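Local coordinates for nonribosomal peptide synthase (Streptomyces sp. MJ635-86F5, PDB 5JJP), which probably activates an aliphatic beta-amino acid as its adenylate at the expense of ATP, acting as an adenylation enzyme of the ANL superfamily, at residues R32-A37 with A203-H208; G210-G215 with L242-T247. One frame throughout, in Å; residues are numbered along the deposited sequence.

Contact 1 (R32-A37 with A203-H208)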
# COMPACT_ATOMS: atom_id res chain seq x y z
N ARG A 32 3.53 9.19 9.44
CA ARG A 32 2.58 10.20 9.73
C ARG A 32 3.09 11.50 9.19
O ARG A 32 2.33 12.30 8.66
CB ARG A 32 2.36 10.27 11.25
CG ARG A 32 1.68 11.51 11.75
CD ARG A 32 0.22 11.47 11.47
NE ARG A 32 -0.41 12.64 12.08
CZ ARG A 32 -0.37 13.86 11.58
NH1 ARG A 32 0.24 14.07 10.45
NH2 ARG A 32 -0.98 14.86 12.21
N ASP A 33 4.40 11.72 9.35
CA ASP A 33 5.01 12.97 8.93
C ASP A 33 5.25 12.93 7.45
O ASP A 33 4.87 13.86 6.72
CB ASP A 33 6.30 13.25 9.68
CG ASP A 33 6.11 13.23 11.20
OD1 ASP A 33 5.06 13.67 11.71
OD2 ASP A 33 7.03 12.77 11.90
N TYR A 34 5.87 11.84 6.98
CA TYR A 34 6.26 11.77 5.58
C TYR A 34 5.04 11.89 4.68
O TYR A 34 5.08 12.61 3.69
CB TYR A 34 7.12 10.51 5.24
CG TYR A 34 7.62 10.60 3.81
CD1 TYR A 34 8.72 11.37 3.50
CD2 TYR A 34 6.94 9.96 2.77
CE1 TYR A 34 9.17 11.47 2.19
CE2 TYR A 34 7.39 10.03 1.44
CZ TYR A 34 8.49 10.81 1.16
OH TYR A 34 8.95 10.92 -0.13
N LEU A 35 3.97 11.19 4.99
CA LEU A 35 2.84 11.15 4.07
C LEU A 35 2.16 12.51 3.94
O LEU A 35 1.50 12.75 2.96
CB LEU A 35 1.82 10.10 4.47
CG LEU A 35 2.30 8.63 4.48
CD1 LEU A 35 1.11 7.71 4.66
CD2 LEU A 35 3.06 8.26 3.23
N LEU A 36 2.32 13.38 4.95
CA LEU A 36 1.61 14.64 5.00
C LEU A 36 2.48 15.84 4.72
O LEU A 36 1.96 16.93 4.65
CB LEU A 36 0.91 14.82 6.37
CG LEU A 36 -0.28 13.87 6.46
CD1 LEU A 36 -0.71 13.79 7.87
CD2 LEU A 36 -1.43 14.36 5.64
N ALA A 37 3.77 15.63 4.51
CA ALA A 37 4.67 16.74 4.30
C ALA A 37 4.33 17.58 3.06
O ALA A 37 4.14 18.77 3.18
CB ALA A 37 6.10 16.26 4.22
N ALA A 203 11.05 1.61 6.17
CA ALA A 203 11.04 0.84 4.94
C ALA A 203 9.97 1.36 4.02
O ALA A 203 10.18 1.45 2.81
CB ALA A 203 10.81 -0.63 5.20
N ASN A 204 8.80 1.63 4.57
CA ASN A 204 7.72 2.10 3.73
C ASN A 204 7.96 3.52 3.25
O ASN A 204 7.68 3.86 2.10
CB ASN A 204 6.34 1.90 4.37
CG ASN A 204 5.23 1.94 3.33
OD1 ASN A 204 5.31 1.25 2.27
ND2 ASN A 204 4.27 2.77 3.55
N ILE A 205 8.57 4.33 4.10
CA ILE A 205 9.00 5.67 3.69
C ILE A 205 9.99 5.57 2.53
O ILE A 205 9.92 6.34 1.55
CB ILE A 205 9.55 6.45 4.87
CG1 ILE A 205 8.41 6.89 5.79
CG2 ILE A 205 10.27 7.71 4.40
CD1 ILE A 205 8.88 7.32 7.15
N ALA A 206 10.84 4.56 2.57
CA ALA A 206 11.88 4.44 1.51
C ALA A 206 11.21 4.08 0.18
O ALA A 206 11.62 4.52 -0.86
CB ALA A 206 12.91 3.39 1.89
N PHE A 207 10.16 3.28 0.26
CA PHE A 207 9.38 2.97 -0.87
C PHE A 207 8.78 4.25 -1.53
O PHE A 207 8.93 4.46 -2.70
CB PHE A 207 8.28 2.03 -0.48
CG PHE A 207 7.38 1.69 -1.62
CD1 PHE A 207 7.82 0.90 -2.65
CD2 PHE A 207 6.09 2.25 -1.71
CE1 PHE A 207 7.01 0.63 -3.75
CE2 PHE A 207 5.28 1.98 -2.78
CZ PHE A 207 5.73 1.16 -3.80
N HIS A 208 8.05 5.06 -0.76
CA HIS A 208 7.42 6.24 -1.31
C HIS A 208 8.48 7.22 -1.84
O HIS A 208 8.32 7.78 -2.90
CB HIS A 208 6.52 6.87 -0.26
CG HIS A 208 5.38 6.00 0.07
ND1 HIS A 208 4.44 5.64 -0.87
CD2 HIS A 208 5.09 5.29 1.19
CE1 HIS A 208 3.58 4.80 -0.33
NE2 HIS A 208 3.97 4.55 0.91

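Contact 2 (G210-G215 with L242-T247)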
# COMPACT_ATOMS: atom_id res chain seq x y z
N GLY A 210 11.44 6.50 -3.13
CA GLY A 210 11.89 5.98 -4.40
C GLY A 210 10.83 6.19 -5.49
O GLY A 210 11.16 6.69 -6.57
N ILE A 211 9.58 5.81 -5.22
CA ILE A 211 8.56 5.85 -6.25
C ILE A 211 8.26 7.30 -6.75
O ILE A 211 8.12 7.51 -7.92
CB ILE A 211 7.29 5.11 -5.79
CG1 ILE A 211 7.54 3.59 -5.78
CG2 ILE A 211 6.11 5.39 -6.70
CD1 ILE A 211 7.67 2.94 -7.15
N ARG A 212 8.28 8.28 -5.85
CA ARG A 212 8.09 9.64 -6.25
C ARG A 212 9.16 10.15 -7.16
O ARG A 212 8.95 11.13 -7.84
CB ARG A 212 8.02 10.54 -5.01
CG ARG A 212 6.71 10.39 -4.25
CD ARG A 212 6.75 11.20 -2.98
NE ARG A 212 6.60 12.63 -3.24
CZ ARG A 212 6.91 13.59 -2.37
NH1 ARG A 212 7.49 13.31 -1.21
NH2 ARG A 212 6.67 14.87 -2.70
N ALA A 213 10.33 9.53 -7.16
CA ALA A 213 11.37 9.92 -8.10
C ALA A 213 10.99 9.60 -9.53
O ALA A 213 11.63 10.08 -10.44
CB ALA A 213 12.71 9.25 -7.78
N HIS A 214 10.02 8.71 -9.72
CA HIS A 214 9.60 8.27 -11.03
C HIS A 214 8.48 9.15 -11.57
O HIS A 214 8.11 9.00 -12.72
CB HIS A 214 9.07 6.83 -10.98
CG HIS A 214 10.13 5.76 -10.85
ND1 HIS A 214 10.43 4.89 -11.88
CD2 HIS A 214 10.91 5.39 -9.81
CE1 HIS A 214 11.36 4.04 -11.48
NE2 HIS A 214 11.65 4.31 -10.22
N GLY A 215 7.88 10.00 -10.75
CA GLY A 215 6.82 10.90 -11.23
C GLY A 215 5.54 10.19 -11.64
O GLY A 215 4.94 10.53 -12.67
N LEU A 242 -1.15 10.67 -1.15
CA LEU A 242 -1.02 11.71 -0.17
C LEU A 242 0.39 12.24 -0.14
O LEU A 242 0.61 13.47 -0.11
CB LEU A 242 -1.41 11.21 1.23
CG LEU A 242 -2.87 10.88 1.47
CD1 LEU A 242 -3.05 10.25 2.81
CD2 LEU A 242 -3.70 12.15 1.40
N ALA A 243 1.36 11.32 -0.10
CA ALA A 243 2.77 11.69 -0.08
C ALA A 243 3.13 12.59 -1.25
O ALA A 243 4.08 13.40 -1.17
CB ALA A 243 3.66 10.46 -0.06
N SER A 244 2.44 12.40 -2.36
CA SER A 244 2.72 13.16 -3.58
C SER A 244 1.91 14.43 -3.63
O SER A 244 2.08 15.24 -4.53
CB SER A 244 2.39 12.34 -4.81
OG SER A 244 3.09 11.12 -4.85
N GLY A 245 1.07 14.65 -2.61
CA GLY A 245 0.35 15.89 -2.41
C GLY A 245 -0.88 15.92 -3.27
O GLY A 245 -1.38 17.03 -3.56
N ALA A 246 -1.36 14.74 -3.69
CA ALA A 246 -2.49 14.68 -4.61
C ALA A 246 -3.79 14.41 -3.86
O ALA A 246 -3.85 14.65 -2.69
CB ALA A 246 -2.24 13.59 -5.69
N THR A 247 -4.81 13.90 -4.54
CA THR A 247 -6.12 13.67 -3.95
C THR A 247 -6.53 12.20 -4.10
O THR A 247 -6.60 11.69 -5.22
CB THR A 247 -7.21 14.52 -4.63
OG1 THR A 247 -6.91 15.93 -4.50
CG2 THR A 247 -8.52 14.29 -3.97

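Contact 1 (R32-A37 with A203-H208)
In the helical packing of the AMP-binding fold, Y34 reaches from helix 31-37 across to I205 and H208 on helix 201-212. The two short helical segments run nearly parallel, their axes 10.5 Å apart and 18° from alignment, and the side chains of Y34, L35, I205 and H208 fill the interval without any hydrogen bond between the segments. The Y34 ring is the main bridge. Its CG lies anti to the backbone N (chi1 -173°), which extends the ring toward the second helix. I205 meets Y34 with both branches: CG2 sits over one ring face, off centre toward the rim and 4.2 Å from the ring centroid, a CH-pi contact, while I205 CG1 packs against Y34 CB at 3.9 Å. Further out along the ring, Y34 CE2 comes within 3.7 Å of H208 CB, an oblique approach. H208 in turn presents a ring face to L35, whose CD2 lies 4.1 Å from H208 CD2. The phenol oxygen continues past this apolar patch and hydrogen-bonds R212, farther along helix 201-212. With an alanine in place of Y34, the space beside I205 CG2 and H208 CB is likely to be left unfilled, and the R212 guanidinium would probably lose its phenol partner. All four touching residues are buried. Helix 232-243 borders the junction, with A239 against both L35 and H208 and A243 against Y34; on the far side of helix 31-37, R32 forms salt bridges with E66 and D70 of helix 62-77 and packs on helix 95-107.

Contact 2 (G210-G215 with L242-T247)
R212 lays its guanidinium over the carbonyl oxygen of A243, the last residue of helix 232-243. The oxygen faces the centre of the flat group, 3.1 Å from R212 CZ, with NE, NH1 and NH2 at similar remove. Because A243 O stands off the plane, the N-H bonds point past it and the angles are too poor for hydrogen bonds; the positive group nevertheless probably interacts favourably with the carbonyl dipole at this helix end. The R212 chain is bent at chi3 (75°), which turns the guanidinium over the A243-S244 peptide, and S244 N lies over the same face. The aliphatic part also takes part: R212 CD is 4.3 Å from A243 CB, and R212 CG rests 3.7 Å from S244 OG. That hydroxyl is already hydrogen-bonded to L240 O in the last turn of helix 232-243. Within the guanidinium, NH1 has its polar partner in the hydroxyl of Y34. Both helices are near their C-terminal ends here. G245 closes helix 232-243 in a Schellman motif with positive phi, G245 N bonding L242 O at 2.8 Å, whereas R212 to G215 form a type I beta turn and G215 likewise takes positive phi. R212 is exposed, in contrast to the buried A243 and S244. Beyond the Schellman turn the chain enters strand 247-250, an outermost strand of a mixed sheet, where T247 pairs through its backbone with V223 of strand 222-225; helix 31-37 packs on A243 through L35.

Contact 1 is completed first along the chain and contact 2 follows it, yet their centres lie only about 10 Å apart. Helix 201-212 serves both: 203-208 faces helix 31-37, and its C-terminal part meets the end of helix 232-243. The bond between Y34 and R212 joins them directly, one residue from each contact. Helix 31-37, far off in sequence, thus meets two helices that are close to each other in the chain. Of these, helix 232-243 links the neighbouring parallel strands 222-225 and 247-250 of a mixed sheet, so the cluster ties the N-terminal helix to a beta-alpha-beta unit of the AMP-binding fold.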